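4-hydroxy-tetrahydrodipicolinate synthase (Methylacidiphilum fumariolicum SolV, PDB 6T3T) probably catalyses the condensation of pyruvate with aspartate beta-semialdehyde to 4-hydroxy-tetrahydrodipicolinate, a step of lysine biosynthesis. Local coordinates at residues Asp37-Val42 and Lys69-Phe74; Arg231-Thr236 and Glu291-Val296. All coordinates share one frame; numbering follows the deposited sequence.

Contact 1: Asp37-Val42 and Lys69-Phe74; sequences DGIVPV and KRIKIF
Ile-39 and Lys-72 share the shortest of three backbone hydrogen bonds, from Ile-39 N to Lys-72 O at 2.7 Å. Ile-39 O then accepts from Phe-74 N at 2.9 Å, with a C=O...N angle of 168°. The third bond, from Lys-72 N to Asp-37 O, is longer at 3.2 Å. Together they pair strands 38-40 and 72-76 in parallel, as neighbours in the eight-stranded TIM barrel. Helix 53-67 makes the crossover of this beta-alpha-beta unit. Two CA-H...O contacts add to the ladder: Ile-73 CA lies close to Ile-39 O, and Val-40 CA lies 3.2 Å from Phe-74 O. Gly-38 CA lies close to Lys-72 O.

Ile-39 and Ile-73 point to the face of the sheet covered by helices. There Ile-39 touches Leu-28 of helix 21-32, and Ile-73 touches Thr-63 of helix 53-67. The other face looks into the barrel; the predicted active site lies at the C-terminal end of the strands, where the side chain of Val-40 is about 6 Å from that of Lys-162, the predicted Schiff-base lysine. Ile-71 CG1 sits between the backbone N and carbonyl carbon (chi1 61°); Ile-71 CD1, anti beyond it, packs on Ile-39 CG1 at 3.7 Å and also meets Ile-39 CD1. Further along, Pro-41 and Ile-73 cross at about a right angle, with Ile-73 CG2 3.7 Å from Pro-41 CD and 3.8 Å from Pro-41 CG.

Contact 2: Arg231-Thr236 and Glu291-Val296; sequences RQLHQT and EKLAKV
Thr-236 and Val-296 meet tip to tip, with Val-296 CG2 3.9 Å from Thr-236 OG1. The same methyl lies 4.0 Å from Leu-233 CD2. Leu-233 and Leu-293 cross at about a right angle through their CD2 methyls on the buried side. Thr-236 CG2, anti to the backbone N, reaches across to Lys-292 CB at 3.8 Å and also meets Leu-293 CD2. Thr-236 OG1, beside the backbone N (chi1 -61°), donates to Gln-232 O at 2.9 Å. That oxygen also accepts from Thr-236 N, on the opposite face of its carbonyl plane. The contact joins two antiparallel helices, 227-243 and 276-295, in the C-terminal helical part that follows the barrel. Their segment axes run 10.3 Å apart at 163°. An alanine at Thr-236 would probably open a gap beside Lys-292 CB and Leu-293 CD2 and leave Gln-232 O without its hydroxyl donor. The other side is looser and polar. Gln-232 NE2 comes no nearer than 3.9 Å to Val-296 CG1. The extended chain of Lys-292 carries NZ to a water at 3.0 Å, and this water donates to Gln-235 O at 2.7 Å.

In the fold
Contact 1 belongs to the core and contact 2 lies nearer the surface. Their centres are 26 Å apart, their nearest atoms about 13 Å, and they share no helix or strand. Segments 37-42 and 69-74 join adjacent barrel strands through direct backbone hydrogen bonds, close to the predicted pyruvate-binding Val-204. Segments 231-236 and 291-296 join helices through side-chain packing and one water bridge, away from the annotated sites. Their surroundings differ too. Other elements of the same chain enclose contact 1, whereas a second subunit borders contact 2: His-234 hydrogen-bonds to Ser-172 of that subunit, and Lys-292 packs on its Glu-176.

Contact 1: Asp37-Val42 and Lys69-Phe74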
# COMPACT_ATOMS: atom_id res chain seq x y z
N ASP A 37 -5.59 35.06 -0.73
CA ASP A 37 -5.68 35.48 0.66
C ASP A 37 -4.33 35.52 1.35
O ASP A 37 -4.18 36.26 2.34
CB ASP A 37 -6.63 34.57 1.43
CG ASP A 37 -8.03 34.68 0.90
OD1 ASP A 37 -8.63 35.76 1.07
OD2 ASP A 37 -8.50 33.74 0.21
N GLY A 38 -3.35 34.76 0.87
CA GLY A 38 -2.06 34.75 1.54
C GLY A 38 -1.07 33.92 0.78
O GLY A 38 -1.39 33.27 -0.22
N ILE A 39 0.16 33.93 1.29
CA ILE A 39 1.31 33.32 0.63
C ILE A 39 1.99 32.37 1.62
O ILE A 39 2.14 32.68 2.80
CB ILE A 39 2.31 34.41 0.16
CG1 ILE A 39 1.61 35.44 -0.75
CG2 ILE A 39 3.53 33.79 -0.54
CD1 ILE A 39 1.23 34.90 -2.13
N VAL A 40 2.41 31.21 1.12
CA VAL A 40 3.28 30.30 1.87
C VAL A 40 4.64 30.26 1.19
O VAL A 40 4.83 29.51 0.22
CB VAL A 40 2.68 28.90 1.96
CG1 VAL A 40 3.67 27.96 2.59
CG2 VAL A 40 1.40 28.93 2.73
N PRO A 41 5.60 31.06 1.62
CA PRO A 41 6.93 30.99 1.02
C PRO A 41 7.73 29.85 1.62
O PRO A 41 7.50 29.45 2.76
CB PRO A 41 7.54 32.35 1.37
CG PRO A 41 6.91 32.69 2.72
CD PRO A 41 5.53 32.03 2.73
N VAL A 42 8.66 29.34 0.82
CA VAL A 42 9.67 28.34 1.19
C VAL A 42 9.09 27.11 1.87
O VAL A 42 9.61 26.64 2.90
CB VAL A 42 10.80 28.98 2.04
CG1 VAL A 42 11.39 30.15 1.29
CG2 VAL A 42 10.34 29.43 3.43
N LYS A 69 2.21 43.50 4.08
CA LYS A 69 1.01 43.21 4.84
C LYS A 69 -0.29 43.29 4.03
O LYS A 69 -1.37 43.26 4.61
CB LYS A 69 0.90 44.11 6.08
CG LYS A 69 2.05 43.90 7.06
CD LYS A 69 1.60 43.03 8.22
CE LYS A 69 1.14 43.90 9.40
NZ LYS A 69 0.75 43.05 10.57
N ARG A 70 -0.22 43.40 2.71
CA ARG A 70 -1.47 43.48 1.94
C ARG A 70 -2.24 42.17 2.01
O ARG A 70 -3.47 42.18 2.08
CB ARG A 70 -1.18 43.86 0.50
CG ARG A 70 -0.69 45.27 0.34
CD ARG A 70 -0.26 45.55 -1.09
NE ARG A 70 1.07 45.01 -1.36
CZ ARG A 70 1.64 45.02 -2.57
NH1 ARG A 70 0.99 45.52 -3.60
NH2 ARG A 70 2.85 44.51 -2.74
N ILE A 71 -1.55 41.04 2.02
CA ILE A 71 -2.16 39.73 2.24
C ILE A 71 -1.29 38.97 3.26
O ILE A 71 -0.16 39.38 3.57
CB ILE A 71 -2.33 38.94 0.92
CG1 ILE A 71 -0.99 38.67 0.24
CG2 ILE A 71 -3.24 39.67 -0.06
CD1 ILE A 71 -1.11 37.85 -1.11
N LYS A 72 -1.80 37.84 3.74
CA LYS A 72 -1.14 37.13 4.83
C LYS A 72 0.05 36.32 4.34
O LYS A 72 0.12 35.89 3.19
CB LYS A 72 -2.11 36.18 5.52
CG LYS A 72 -3.40 36.83 5.93
CD LYS A 72 -3.22 37.55 7.25
CE LYS A 72 -4.49 38.24 7.68
NZ LYS A 72 -4.24 39.10 8.88
N ILE A 73 0.99 36.09 5.25
CA ILE A 73 2.12 35.22 4.99
C ILE A 73 2.19 34.18 6.09
O ILE A 73 2.28 34.53 7.28
CB ILE A 73 3.45 35.99 4.92
CG1 ILE A 73 3.38 37.06 3.83
CG2 ILE A 73 4.58 35.01 4.66
CD1 ILE A 73 4.63 37.92 3.79
N PHE A 74 2.15 32.90 5.71
CA PHE A 74 2.47 31.80 6.61
C PHE A 74 3.72 31.13 6.07
O PHE A 74 3.67 30.42 5.06
CB PHE A 74 1.30 30.81 6.76
CG PHE A 74 0.23 31.30 7.68
CD1 PHE A 74 -0.57 32.39 7.33
CD2 PHE A 74 0.04 30.71 8.92
CE1 PHE A 74 -1.57 32.85 8.18
CE2 PHE A 74 -0.96 31.17 9.80
CZ PHE A 74 -1.76 32.26 9.43

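Contact 2: Arg231-Thr236 and Glu291-Val296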
# COMPACT_ATOMS: atom_id res chain seq x y z
N ARG A 231 -18.08 23.02 -9.02
CA ARG A 231 -17.76 21.75 -9.69
C ARG A 231 -17.32 21.98 -11.14
O ARG A 231 -16.38 21.35 -11.62
CB ARG A 231 -18.97 20.82 -9.65
CG ARG A 231 -18.79 19.53 -10.44
CD ARG A 231 -19.86 18.51 -10.10
NE ARG A 231 -21.20 18.90 -10.55
CZ ARG A 231 -22.33 18.42 -10.02
NH1 ARG A 231 -22.28 17.54 -9.01
NH2 ARG A 231 -23.51 18.80 -10.49
N GLN A 232 -18.02 22.89 -11.83
CA GLN A 232 -17.70 23.27 -13.20
C GLN A 232 -16.26 23.78 -13.30
O GLN A 232 -15.52 23.40 -14.22
CB GLN A 232 -18.70 24.34 -13.64
CG GLN A 232 -18.90 24.51 -15.12
CD GLN A 232 -20.04 25.50 -15.44
OE1 GLN A 232 -20.86 25.85 -14.59
NE2 GLN A 232 -20.07 25.94 -16.67
N LEU A 233 -15.85 24.66 -12.36
CA LEU A 233 -14.48 25.18 -12.37
C LEU A 233 -13.49 24.08 -12.05
O LEU A 233 -12.43 23.99 -12.68
CB LEU A 233 -14.29 26.32 -11.37
CG LEU A 233 -14.27 27.77 -11.79
CD1 LEU A 233 -13.73 28.67 -10.66
CD2 LEU A 233 -13.50 27.97 -13.08
N HIS A 234 -13.83 23.23 -11.08
CA HIS A 234 -13.01 22.07 -10.75
C HIS A 234 -12.77 21.20 -11.98
O HIS A 234 -11.63 20.81 -12.26
CB HIS A 234 -13.69 21.26 -9.66
CG HIS A 234 -13.08 19.92 -9.46
ND1 HIS A 234 -11.97 19.73 -8.67
CD2 HIS A 234 -13.42 18.71 -9.95
CE1 HIS A 234 -11.64 18.45 -8.69
NE2 HIS A 234 -12.50 17.81 -9.46
N GLN A 235 -13.82 20.92 -12.75
CA GLN A 235 -13.63 20.04 -13.90
C GLN A 235 -12.83 20.73 -14.99
O GLN A 235 -12.02 20.09 -15.68
CB GLN A 235 -15.00 19.56 -14.46
CG GLN A 235 -15.85 18.67 -13.52
CD GLN A 235 -17.35 18.52 -13.91
OE1 GLN A 235 -17.82 19.11 -14.88
NE2 GLN A 235 -18.08 17.71 -13.15
N THR A 236 -13.00 22.05 -15.12
CA THR A 236 -12.20 22.82 -16.06
C THR A 236 -10.73 22.75 -15.70
O THR A 236 -9.87 22.63 -16.58
CB THR A 236 -12.65 24.29 -16.07
OG1 THR A 236 -14.02 24.39 -16.47
CG2 THR A 236 -11.78 25.10 -17.02
N GLU A 291 -7.65 28.10 -22.67
CA GLU A 291 -8.83 28.29 -23.50
C GLU A 291 -10.09 27.85 -22.76
O GLU A 291 -11.11 28.55 -22.82
CB GLU A 291 -8.68 27.59 -24.85
CG GLU A 291 -10.01 27.52 -25.56
CD GLU A 291 -10.59 28.92 -25.88
OE1 GLU A 291 -11.60 28.98 -26.62
OE2 GLU A 291 -10.03 29.97 -25.44
N LYS A 292 -10.05 26.74 -22.03
CA LYS A 292 -11.25 26.30 -21.31
C LYS A 292 -11.64 27.30 -20.22
O LYS A 292 -12.83 27.59 -20.03
CB LYS A 292 -11.03 24.92 -20.70
CG LYS A 292 -10.86 23.75 -21.70
CD LYS A 292 -10.45 22.52 -20.90
CE LYS A 292 -10.54 21.21 -21.72
NZ LYS A 292 -10.27 20.00 -20.86
N LEU A 293 -10.66 27.85 -19.49
CA LEU A 293 -10.93 28.87 -18.49
C LEU A 293 -11.57 30.11 -19.12
O LEU A 293 -12.44 30.75 -18.51
CB LEU A 293 -9.63 29.25 -17.78
CG LEU A 293 -9.20 28.27 -16.69
CD1 LEU A 293 -7.83 28.60 -16.19
CD2 LEU A 293 -10.22 28.32 -15.55
N ALA A 294 -11.13 30.48 -20.33
CA ALA A 294 -11.71 31.64 -21.00
C ALA A 294 -13.19 31.41 -21.30
O ALA A 294 -14.00 32.34 -21.19
CB ALA A 294 -10.94 31.97 -22.27
N LYS A 295 -13.58 30.17 -21.56
CA LYS A 295 -14.97 29.87 -21.88
C LYS A 295 -15.86 29.84 -20.65
O LYS A 295 -17.09 29.89 -20.79
CB LYS A 295 -15.07 28.52 -22.59
CG LYS A 295 -14.41 28.53 -23.98
CD LYS A 295 -14.17 27.12 -24.52
CE LYS A 295 -15.44 26.35 -24.79
NZ LYS A 295 -15.19 25.23 -25.75
N VAL A 296 -15.28 29.76 -19.44
CA VAL A 296 -16.09 29.83 -18.23
C VAL A 296 -15.66 31.04 -17.43
O VAL A 296 -15.71 31.03 -16.19
CB VAL A 296 -16.03 28.54 -17.37
CG1 VAL A 296 -16.69 27.37 -18.12
CG2 VAL A 296 -14.60 28.19 -16.97
O HOH W 1 -11.83 19.48 -18.30